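Saframycin Mx1 synthetase B (Legionella pneumophila subsp. pneumophila, PDB 3KXW) is a member of the ANL superfamily of AMP-binding enzymes, built from a large N-terminal and a small C-terminal part. Local coordinates at residues A[379-384]-A[406-411]; A[111-116]-A[172-177]; A[271-276]-A[524-529]. All blocks are in the same frame, centred on the assembly; numbering follows the deposited sequence.

Interaction 1: A[379-384]-A[406-411]; sequences PIQEVK and SNSVAK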
loop_
_atom_site.group_PDB
_atom_site.type_symbol
_atom_site.label_atom_id
_atom_site.label_comp_id
_atom_site.label_asym_id
_atom_site.label_seq_id
_atom_site.Cartn_x
_atom_site.Cartn_y
_atom_site.Cartn_z
ATOM N N PRO A 379 16.831 -5.249 -10.984
ATOM C CA PRO A 379 16.289 -3.965 -11.455
ATOM C C PRO A 379 15.419 -4.148 -12.691
ATOM O O PRO A 379 15.881 -4.703 -13.694
ATOM C CB PRO A 379 17.541 -3.169 -11.813
ATOM C CG PRO A 379 18.628 -3.736 -10.919
ATOM C CD PRO A 379 18.300 -5.216 -10.837
ATOM N N ILE A 380 14.170 -3.699 -12.621
ATOM C CA ILE A 380 13.281 -3.694 -13.772
ATOM C C ILE A 380 13.276 -2.291 -14.357
ATOM O O ILE A 380 13.345 -2.136 -15.570
ATOM C CB ILE A 380 11.873 -4.134 -13.365
ATOM C CG1 ILE A 380 11.911 -5.595 -12.908
ATOM C CG2 ILE A 380 10.869 -3.915 -14.517
ATOM C CD1 ILE A 380 10.708 -6.026 -12.097
ATOM N N GLN A 381 13.179 -1.272 -13.493
ATOM C CA GLN A 381 13.567 0.075 -13.866
ATOM C C GLN A 381 15.064 0.159 -13.626
ATOM O O GLN A 381 15.593 -0.612 -12.845
ATOM C CB GLN A 381 12.842 1.122 -13.017
ATOM C CG GLN A 381 11.317 1.015 -13.127
ATOM C CD GLN A 381 10.590 2.211 -12.534
ATOM O OE1 GLN A 381 11.008 3.370 -12.694
ATOM N NE2 GLN A 381 9.504 1.936 -11.835
ATOM N N GLU A 382 15.752 1.083 -14.295
ATOM C CA GLU A 382 17.180 1.269 -14.022
ATOM C C GLU A 382 17.402 1.714 -12.569
ATOM O O GLU A 382 16.777 2.674 -12.113
ATOM C CB GLU A 382 17.817 2.276 -14.984
ATOM C CG GLU A 382 19.262 2.663 -14.555
ATOM C CD GLU A 382 19.892 3.761 -15.432
ATOM O OE1 GLU A 382 19.498 3.886 -16.610
ATOM O OE2 GLU A 382 20.781 4.487 -14.938
ATOM N N VAL A 383 18.306 1.031 -11.860
ATOM C CA VAL A 383 18.604 1.323 -10.455
ATOM C C VAL A 383 20.101 1.599 -10.288
ATOM O O VAL A 383 20.930 0.805 -10.730
ATOM C CB VAL A 383 18.247 0.116 -9.541
ATOM C CG1 VAL A 383 18.877 0.284 -8.146
ATOM C CG2 VAL A 383 16.746 -0.056 -9.441
ATOM N N LYS A 384 20.452 2.738 -9.706
ATOM C CA LYS A 384 21.829 3.015 -9.317
ATOM C C LYS A 384 21.947 3.216 -7.810
ATOM O O LYS A 384 21.047 3.760 -7.178
ATOM C CB LYS A 384 22.366 4.259 -10.044
ATOM C CG LYS A 384 22.753 3.980 -11.475
ATOM C CD LYS A 384 23.445 5.187 -12.086
ATOM C CE LYS A 384 23.774 4.953 -13.563
ATOM N NZ LYS A 384 24.358 3.615 -13.758
ATOM N N SER A 406 13.558 5.731 -15.357
ATOM C CA SER A 406 12.855 5.048 -16.436
ATOM C C SER A 406 11.624 5.860 -16.824
ATOM O O SER A 406 11.288 6.856 -16.179
ATOM C CB SER A 406 12.391 3.639 -16.009
ATOM O OG SER A 406 11.130 3.693 -15.330
ATOM N N ASN A 407 10.927 5.405 -17.854
ATOM C CA ASN A 407 9.691 6.055 -18.271
ATOM C C ASN A 407 8.556 5.936 -17.234
ATOM O O ASN A 407 7.494 6.553 -17.385
ATOM C CB ASN A 407 9.250 5.498 -19.618
ATOM C CG ASN A 407 10.079 6.048 -20.780
ATOM O OD1 ASN A 407 10.159 5.431 -21.835
ATOM N ND2 ASN A 407 10.698 7.199 -20.578
ATOM N N SER A 408 8.768 5.131 -16.193
ATOM C CA SER A 408 7.793 5.022 -15.093
ATOM C C SER A 408 8.016 6.072 -14.009
ATOM O O SER A 408 7.200 6.218 -13.101
ATOM C CB SER A 408 7.837 3.606 -14.447
ATOM O OG SER A 408 7.292 2.616 -15.325
ATOM N N VAL A 409 9.129 6.790 -14.078
ATOM C CA VAL A 409 9.393 7.804 -13.069
ATOM C C VAL A 409 8.454 8.983 -13.258
ATOM O O VAL A 409 8.367 9.563 -14.339
ATOM C CB VAL A 409 10.854 8.287 -13.085
ATOM C CG1 VAL A 409 10.985 9.559 -12.262
ATOM C CG2 VAL A 409 11.777 7.162 -12.563
ATOM N N ALA A 410 7.752 9.313 -12.192
ATOM C CA ALA A 410 6.690 10.306 -12.220
ATOM C C ALA A 410 7.214 11.730 -12.437
ATOM O O ALA A 410 8.419 12.000 -12.388
ATOM C CB ALA A 410 5.866 10.224 -10.943
ATOM N N LYS A 411 6.271 12.639 -12.649
ATOM C CA LYS A 411 6.550 14.001 -13.053
ATOM C C LYS A 411 6.872 14.974 -11.893
ATOM O O LYS A 411 7.397 16.065 -12.107
ATOM C CB LYS A 411 5.342 14.511 -13.870
ATOM C CG LYS A 411 5.392 15.995 -14.258
ATOM C CD LYS A 411 6.674 16.353 -14.974
ATOM C CE LYS A 411 6.554 17.720 -15.645
ATOM N NZ LYS A 411 7.793 18.040 -16.430
#
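Gln381 and Ser406 meet through their polar ends, and the contact illustrates how one hydroxyl can couple a strand entrance to a turn. The hydroxyl OG of Ser406 donates to OE1 of Gln381 over 2.7 Å. It approaches from above the amide carbonyl plane, 54° out of it, so the bond does not use an oxygen lone pair. Gln381 gets its amide there by lying extended beyond CG (chi2 -168°), with CG anti to its own carbonyl carbon. In Ser406, OG sits between backbone N and carbonyl carbon (chi1 85°), from where it also accepts from the backbone N of Ser408 at 2.9 Å, an ST turn. Residues 406-409 form a type I beta turn, closed by Val409 N to Ser406 O at 3.0 Å. Carbon atoms flank the amide: CB of Ser408 lies 3.5 Å from NE2 of Gln381, and CG2 of Val409 is 3.9 Å from OE1 of Gln381. The NE2 group of Gln381 gives hydrogen bonds to the carbonyls of Ala332 and Leu335, while OG of Ser408 turns to Asp194 and Asn195 of helix 189-202. With both ends of the buried amide engaged, its rotation is fixed, and Ser406, donating and accepting through one oxygen, joins the start of strand 382-386 to the turn that follows strand 400-405.

Interaction 2: A[111-116]-A[172-177]; sequences VTNSKP and LQYTSG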
loop_
_atom_site.group_PDB
_atom_site.type_symbol
_atom_site.label_atom_id
_atom_site.label_comp_id
_atom_site.label_asym_id
_atom_site.label_seq_id
_atom_site.Cartn_x
_atom_site.Cartn_y
_atom_site.Cartn_z
ATOM N N VAL A 111 -7.363 18.264 -0.241
ATOM C CA VAL A 111 -8.191 19.243 -0.934
ATOM C C VAL A 111 -7.473 20.581 -1.118
ATOM O O VAL A 111 -7.519 21.172 -2.184
ATOM C CB VAL A 111 -9.568 19.433 -0.238
ATOM C CG1 VAL A 111 -10.331 20.665 -0.818
ATOM C CG2 VAL A 111 -10.386 18.166 -0.376
ATOM N N THR A 112 -6.801 21.054 -0.082
ATOM C CA THR A 112 -6.113 22.334 -0.190
ATOM C C THR A 112 -4.992 22.281 -1.233
ATOM O O THR A 112 -4.787 23.226 -1.978
ATOM C CB THR A 112 -5.563 22.745 1.168
ATOM O OG1 THR A 112 -6.660 22.815 2.103
ATOM C CG2 THR A 112 -4.845 24.113 1.084
ATOM N N ASN A 113 -4.269 21.167 -1.266
ATOM C CA ASN A 113 -3.167 21.005 -2.202
ATOM C C ASN A 113 -3.663 20.869 -3.652
ATOM O O ASN A 113 -3.209 21.589 -4.546
ATOM C CB ASN A 113 -2.294 19.806 -1.779
ATOM C CG ASN A 113 -1.080 19.594 -2.685
ATOM O OD1 ASN A 113 -0.293 20.511 -2.940
ATOM N ND2 ASN A 113 -0.925 18.380 -3.167
ATOM N N SER A 114 -4.615 19.966 -3.867
ATOM C CA SER A 114 -5.006 19.566 -5.219
ATOM C C SER A 114 -6.103 20.436 -5.839
ATOM O O SER A 114 -6.294 20.394 -7.049
ATOM C CB SER A 114 -5.456 18.099 -5.234
ATOM O OG SER A 114 -6.658 17.936 -4.512
ATOM N N LYS A 115 -6.833 21.174 -5.007
ATOM C CA LYS A 115 -7.899 22.073 -5.475
ATOM C C LYS A 115 -8.840 21.466 -6.535
ATOM O O LYS A 115 -8.984 21.994 -7.641
ATOM C CB LYS A 115 -7.294 23.379 -5.991
ATOM C CG LYS A 115 -6.488 24.109 -4.919
ATOM C CD LYS A 115 -5.519 25.109 -5.551
ATOM C CE LYS A 115 -4.959 26.116 -4.540
ATOM N NZ LYS A 115 -4.279 25.484 -3.384
ATOM N N PRO A 116 -9.502 20.367 -6.179
ATOM C CA PRO A 116 -10.369 19.686 -7.144
ATOM C C PRO A 116 -11.624 20.518 -7.440
ATOM O O PRO A 116 -12.046 21.334 -6.600
ATOM C CB PRO A 116 -10.779 18.425 -6.399
ATOM C CG PRO A 116 -10.658 18.801 -4.935
ATOM C CD PRO A 116 -9.419 19.637 -4.899
ATOM N N LEU A 172 -3.347 11.648 -9.308
ATOM C CA LEU A 172 -2.423 11.913 -8.228
ATOM C C LEU A 172 -2.451 10.755 -7.255
ATOM O O LEU A 172 -3.517 10.379 -6.796
ATOM C CB LEU A 172 -2.817 13.181 -7.491
ATOM C CG LEU A 172 -2.826 14.469 -8.301
ATOM C CD1 LEU A 172 -3.089 15.682 -7.385
ATOM C CD2 LEU A 172 -1.529 14.646 -9.079
ATOM N N GLN A 173 -1.301 10.183 -6.938
ATOM C CA GLN A 173 -1.293 9.231 -5.845
ATOM C C GLN A 173 -0.565 9.798 -4.634
ATOM O O GLN A 173 0.631 10.097 -4.684
ATOM C CB GLN A 173 -0.773 7.842 -6.256
ATOM C CG GLN A 173 0.568 7.744 -6.941
ATOM C CD GLN A 173 0.991 6.255 -7.204
ATOM O OE1 GLN A 173 0.358 5.329 -6.691
ATOM N NE2 GLN A 173 2.038 6.042 -8.013
ATOM N N TYR A 174 -1.312 9.969 -3.555
ATOM C CA TYR A 174 -0.748 10.519 -2.331
ATOM C C TYR A 174 -0.053 9.443 -1.516
ATOM O O TYR A 174 -0.605 8.365 -1.302
ATOM C CB TYR A 174 -1.838 11.235 -1.528
ATOM C CG TYR A 174 -2.110 12.595 -2.097
ATOM C CD1 TYR A 174 -1.411 13.695 -1.650
ATOM C CD2 TYR A 174 -3.037 12.777 -3.105
ATOM C CE1 TYR A 174 -1.636 14.943 -2.173
ATOM C CE2 TYR A 174 -3.273 14.027 -3.639
ATOM C CZ TYR A 174 -2.566 15.100 -3.184
ATOM O OH TYR A 174 -2.789 16.349 -3.728
ATOM N N THR A 175 1.172 9.716 -1.081
ATOM C CA THR A 175 1.947 8.699 -0.382
ATOM C C THR A 175 1.657 8.781 1.099
ATOM O O THR A 175 1.059 9.753 1.564
ATOM C CB THR A 175 3.450 8.897 -0.580
ATOM O OG1 THR A 175 3.826 10.175 -0.055
ATOM C CG2 THR A 175 3.808 8.836 -2.051
ATOM N N SER A 176 2.088 7.775 1.849
ATOM C CA SER A 176 2.047 7.888 3.301
ATOM C C SER A 176 3.203 8.782 3.729
ATOM O O SER A 176 4.090 9.128 2.932
ATOM C CB SER A 176 2.176 6.521 3.973
ATOM O OG SER A 176 3.467 5.975 3.740
ATOM N N GLY A 177 3.218 9.138 4.998
ATOM C CA GLY A 177 4.249 10.015 5.462
ATOM C C GLY A 177 3.868 11.386 4.968
ATOM O O GLY A 177 2.784 11.581 4.406
#
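Tyr174 reaches from the end of strand 169-174 to the last turn of helix 101-114, where its phenol oxygen meets Asn113 and Ser114. In the first shell, OH of Tyr174 lies 3.5 Å from CB of Ser114, a contact with the methylene and not with the serine hydroxyl. The side chain of Asn113 comes to the edge of the phenol ring, near its plane, with the amide turned almost perpendicular to it (83° between planes). Beside this, CD1 of Leu172 touches CB of Ser114 at 4.0 Å, so both strand residues press on one serine. The bond from CA to CB of Tyr174 already heads for the helix, and chi1 -79°, with CG anti to the carbonyl carbon, carries the ring on to it.

In the second shell, OG of Ser114 hydrogen-bonds back to the carbonyl of Ile110, and the carbonyl of Ser114 receives NE of Arg67. The helix ends here, Lys115 leaving helical geometry with positive phi. On the strand side, Val93 packs against both Leu172 and Tyr174. Residues 174-177, Tyr-Thr-Ser-Gly, begin the glycine-rich signature loop of AMP-binding enzymes, and the side chain of Tyr174 is about 9 Å from the bound 5'-O-[(S)-(dodecanoyloxy)(hydroxy)phosphoryl]adenosine. Chemically, a serine whose hydroxyl is spent within its own helix offers carbon to a leucine methyl and a phenol oxygen.

Interaction 3: A[271-276]-A[524-529]; sequences YDYCVK and EIFELV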
loop_
_atom_site.group_PDB
_atom_site.type_symbol
_atom_site.label_atom_id
_atom_site.label_comp_id
_atom_site.label_asym_id
_atom_site.label_seq_id
_atom_site.Cartn_x
_atom_site.Cartn_y
_atom_site.Cartn_z
ATOM N N TYR A 271 1.387 -11.655 5.884
ATOM C CA TYR A 271 1.705 -13.074 5.966
ATOM C C TYR A 271 1.816 -13.502 7.451
ATOM O O TYR A 271 1.299 -14.545 7.853
ATOM C CB TYR A 271 2.948 -13.420 5.111
ATOM C CG TYR A 271 2.732 -13.158 3.617
ATOM C CD1 TYR A 271 1.943 -14.003 2.854
ATOM C CD2 TYR A 271 3.304 -12.058 2.994
ATOM C CE1 TYR A 271 1.718 -13.772 1.496
ATOM C CE2 TYR A 271 3.087 -11.804 1.639
ATOM C CZ TYR A 271 2.294 -12.663 0.898
ATOM O OH TYR A 271 2.076 -12.424 -0.428
ATOM N N ASP A 272 2.446 -12.667 8.267
ATOM C CA ASP A 272 2.530 -12.926 9.696
ATOM C C ASP A 272 1.157 -12.904 10.315
ATOM O O ASP A 272 0.864 -13.670 11.223
ATOM C CB ASP A 272 3.378 -11.873 10.390
ATOM C CG ASP A 272 4.858 -12.076 10.156
ATOM O OD1 ASP A 272 5.346 -13.211 10.307
ATOM O OD2 ASP A 272 5.520 -11.090 9.807
ATOM N N TYR A 273 0.316 -12.003 9.823
ATOM C CA TYR A 273 -1.023 -11.839 10.370
ATOM C C TYR A 273 -1.852 -13.102 10.129
ATOM O O TYR A 273 -2.604 -13.531 11.011
ATOM C CB TYR A 273 -1.678 -10.608 9.747
ATOM C CG TYR A 273 -2.950 -10.152 10.410
ATOM C CD1 TYR A 273 -2.946 -9.491 11.634
ATOM C CD2 TYR A 273 -4.158 -10.364 9.794
ATOM C CE1 TYR A 273 -4.155 -9.072 12.232
ATOM C CE2 TYR A 273 -5.325 -9.950 10.354
ATOM C CZ TYR A 273 -5.339 -9.312 11.564
ATOM O OH TYR A 273 -6.589 -8.939 12.042
ATOM N N CYS A 274 -1.727 -13.670 8.927
ATOM C CA CYS A 274 -2.346 -14.977 8.628
ATOM C C CYS A 274 -1.865 -16.089 9.548
ATOM O O CYS A 274 -2.671 -16.845 10.087
ATOM C CB CYS A 274 -2.072 -15.392 7.191
ATOM S SG CYS A 274 -2.996 -14.451 5.951
ATOM N N VAL A 275 -0.550 -16.180 9.725
ATOM C CA VAL A 275 0.009 -17.195 10.605
ATOM C C VAL A 275 -0.533 -17.040 12.025
ATOM O O VAL A 275 -0.903 -18.023 12.672
ATOM C CB VAL A 275 1.549 -17.132 10.613
ATOM C CG1 VAL A 275 2.139 -17.960 11.782
ATOM C CG2 VAL A 275 2.103 -17.610 9.285
ATOM N N LYS A 276 -0.556 -15.807 12.509
ATOM C CA LYS A 276 -0.974 -15.534 13.875
ATOM C C LYS A 276 -2.466 -15.804 14.120
ATOM O O LYS A 276 -2.851 -16.298 15.197
ATOM C CB LYS A 276 -0.651 -14.092 14.251
ATOM C CG LYS A 276 -0.832 -13.844 15.738
ATOM C CD LYS A 276 0.222 -12.949 16.267
ATOM C CE LYS A 276 0.358 -13.086 17.776
ATOM N NZ LYS A 276 1.490 -13.960 18.130
ATOM N N GLU A 524 -8.530 -5.754 17.888
ATOM C CA GLU A 524 -9.231 -4.478 17.753
ATOM C C GLU A 524 -8.240 -3.344 17.677
ATOM O O GLU A 524 -8.426 -2.382 16.924
ATOM C CB GLU A 524 -10.183 -4.252 18.938
ATOM C CG GLU A 524 -11.439 -5.087 18.836
ATOM C CD GLU A 524 -12.202 -5.201 20.149
ATOM O OE1 GLU A 524 -11.642 -4.851 21.214
ATOM O OE2 GLU A 524 -13.360 -5.672 20.114
ATOM N N ILE A 525 -7.180 -3.444 18.469
ATOM C CA ILE A 525 -6.165 -2.420 18.427
ATOM C C ILE A 525 -5.489 -2.421 17.052
ATOM O O ILE A 525 -5.359 -1.380 16.419
ATOM C CB ILE A 525 -5.141 -2.611 19.535
ATOM C CG1 ILE A 525 -5.808 -2.309 20.883
ATOM C CG2 ILE A 525 -3.969 -1.678 19.298
ATOM C CD1 ILE A 525 -4.979 -2.776 22.119
ATOM N N PHE A 526 -5.090 -3.595 16.581
ATOM C CA PHE A 526 -4.449 -3.666 15.274
ATOM C C PHE A 526 -5.332 -3.058 14.185
ATOM O O PHE A 526 -4.880 -2.218 13.388
ATOM C CB PHE A 526 -4.021 -5.101 14.915
ATOM C CG PHE A 526 -3.154 -5.159 13.687
ATOM C CD1 PHE A 526 -1.772 -5.130 13.787
ATOM C CD2 PHE A 526 -3.731 -5.187 12.434
ATOM C CE1 PHE A 526 -0.973 -5.172 12.634
ATOM C CE2 PHE A 526 -2.952 -5.210 11.284
ATOM C CZ PHE A 526 -1.567 -5.199 11.393
ATOM N N GLU A 527 -6.597 -3.451 14.163
ATOM C CA GLU A 527 -7.542 -2.912 13.170
ATOM C C GLU A 527 -7.738 -1.391 13.257
ATOM O O GLU A 527 -7.754 -0.681 12.247
ATOM C CB GLU A 527 -8.880 -3.641 13.279
ATOM C CG GLU A 527 -9.959 -3.096 12.349
ATOM C CD GLU A 527 -11.332 -3.708 12.642
ATOM O OE1 GLU A 527 -11.437 -4.960 12.714
ATOM O OE2 GLU A 527 -12.291 -2.936 12.829
ATOM N N LEU A 528 -7.853 -0.878 14.474
ATOM C CA LEU A 528 -8.021 0.557 14.665
ATOM C C LEU A 528 -6.892 1.377 14.087
ATOM O O LEU A 528 -7.129 2.365 13.393
ATOM C CB LEU A 528 -8.174 0.885 16.157
ATOM C CG LEU A 528 -8.339 2.367 16.478
ATOM C CD1 LEU A 528 -9.694 2.873 15.975
ATOM C CD2 LEU A 528 -8.220 2.601 17.977
ATOM N N VAL A 529 -5.652 0.995 14.391
ATOM C CA VAL A 529 -4.505 1.763 13.933
ATOM C C VAL A 529 -4.344 1.632 12.403
ATOM O O VAL A 529 -3.999 2.587 11.710
ATOM C CB VAL A 529 -3.227 1.299 14.666
ATOM C CG1 VAL A 529 -2.015 2.022 14.119
ATOM C CG2 VAL A 529 -3.391 1.535 16.183
#
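Tyr273 and Phe526 carry this contact between helix 269-277 and helix 515-533; between segments 271-276 and 524-529 a single aromatic pair does the touching. The tight part is small. CE1 of Tyr273 lies 3.9 Å from CD2 of Phe526, over one face of the phenylalanine ring. The planes are 27° apart and the centroids 5.1 Å, so the rings are near parallel but slid past each other with little overlap. Each side chain extends with CG anti to its backbone N (chi1 -168° for Tyr273, -170° for Phe526), which sends both rings out from their helices toward each other. That reach matters, since the nearest CA atoms, those of Tyr273 and Phe526, are 10.1 Å apart.

Away from the ring pair the two segments make no close contact. Glu524 is exposed and Glu527 partly so, and neither packs closely on 271-276; Lys276 instead turns to the C-terminal end of the chain, bonding to the carbonyls of Gln577 and Lys580 and making a cation-pi contact with Trp576. Leu246 of helix 242-247 fills in beside the pair, touching Phe526 and accepting a hydrogen bond from OH of Tyr273. The phenol's polar end is thus satisfied within the AMP-binding part, leaving ring carbon CE1 to meet Phe526: across these segments the contact is apolar ring packing, with no hydrogen bond or salt bridge.

Overall arrangement
From the N terminus, interaction 2 closes first: the end of helix 101-114 returns to strand 169-174 after 55 intervening residues, and the loop is complete before either other contact opens. Interaction 3 then begins at helix 269-277 and waits 247 residues for helix 515-533. Within that span interaction 1 closes a short loop of 21 residues between 379-384 and 406-411, so it is nested in interaction 3 while interaction 2 stands in series with both. Interactions 1 and 2 tie elements inside the AMP-binding part, their centres about 22 Å apart; interaction 3 alone joins that part to the C-terminal one, on the opposite side of the chain's centre from each.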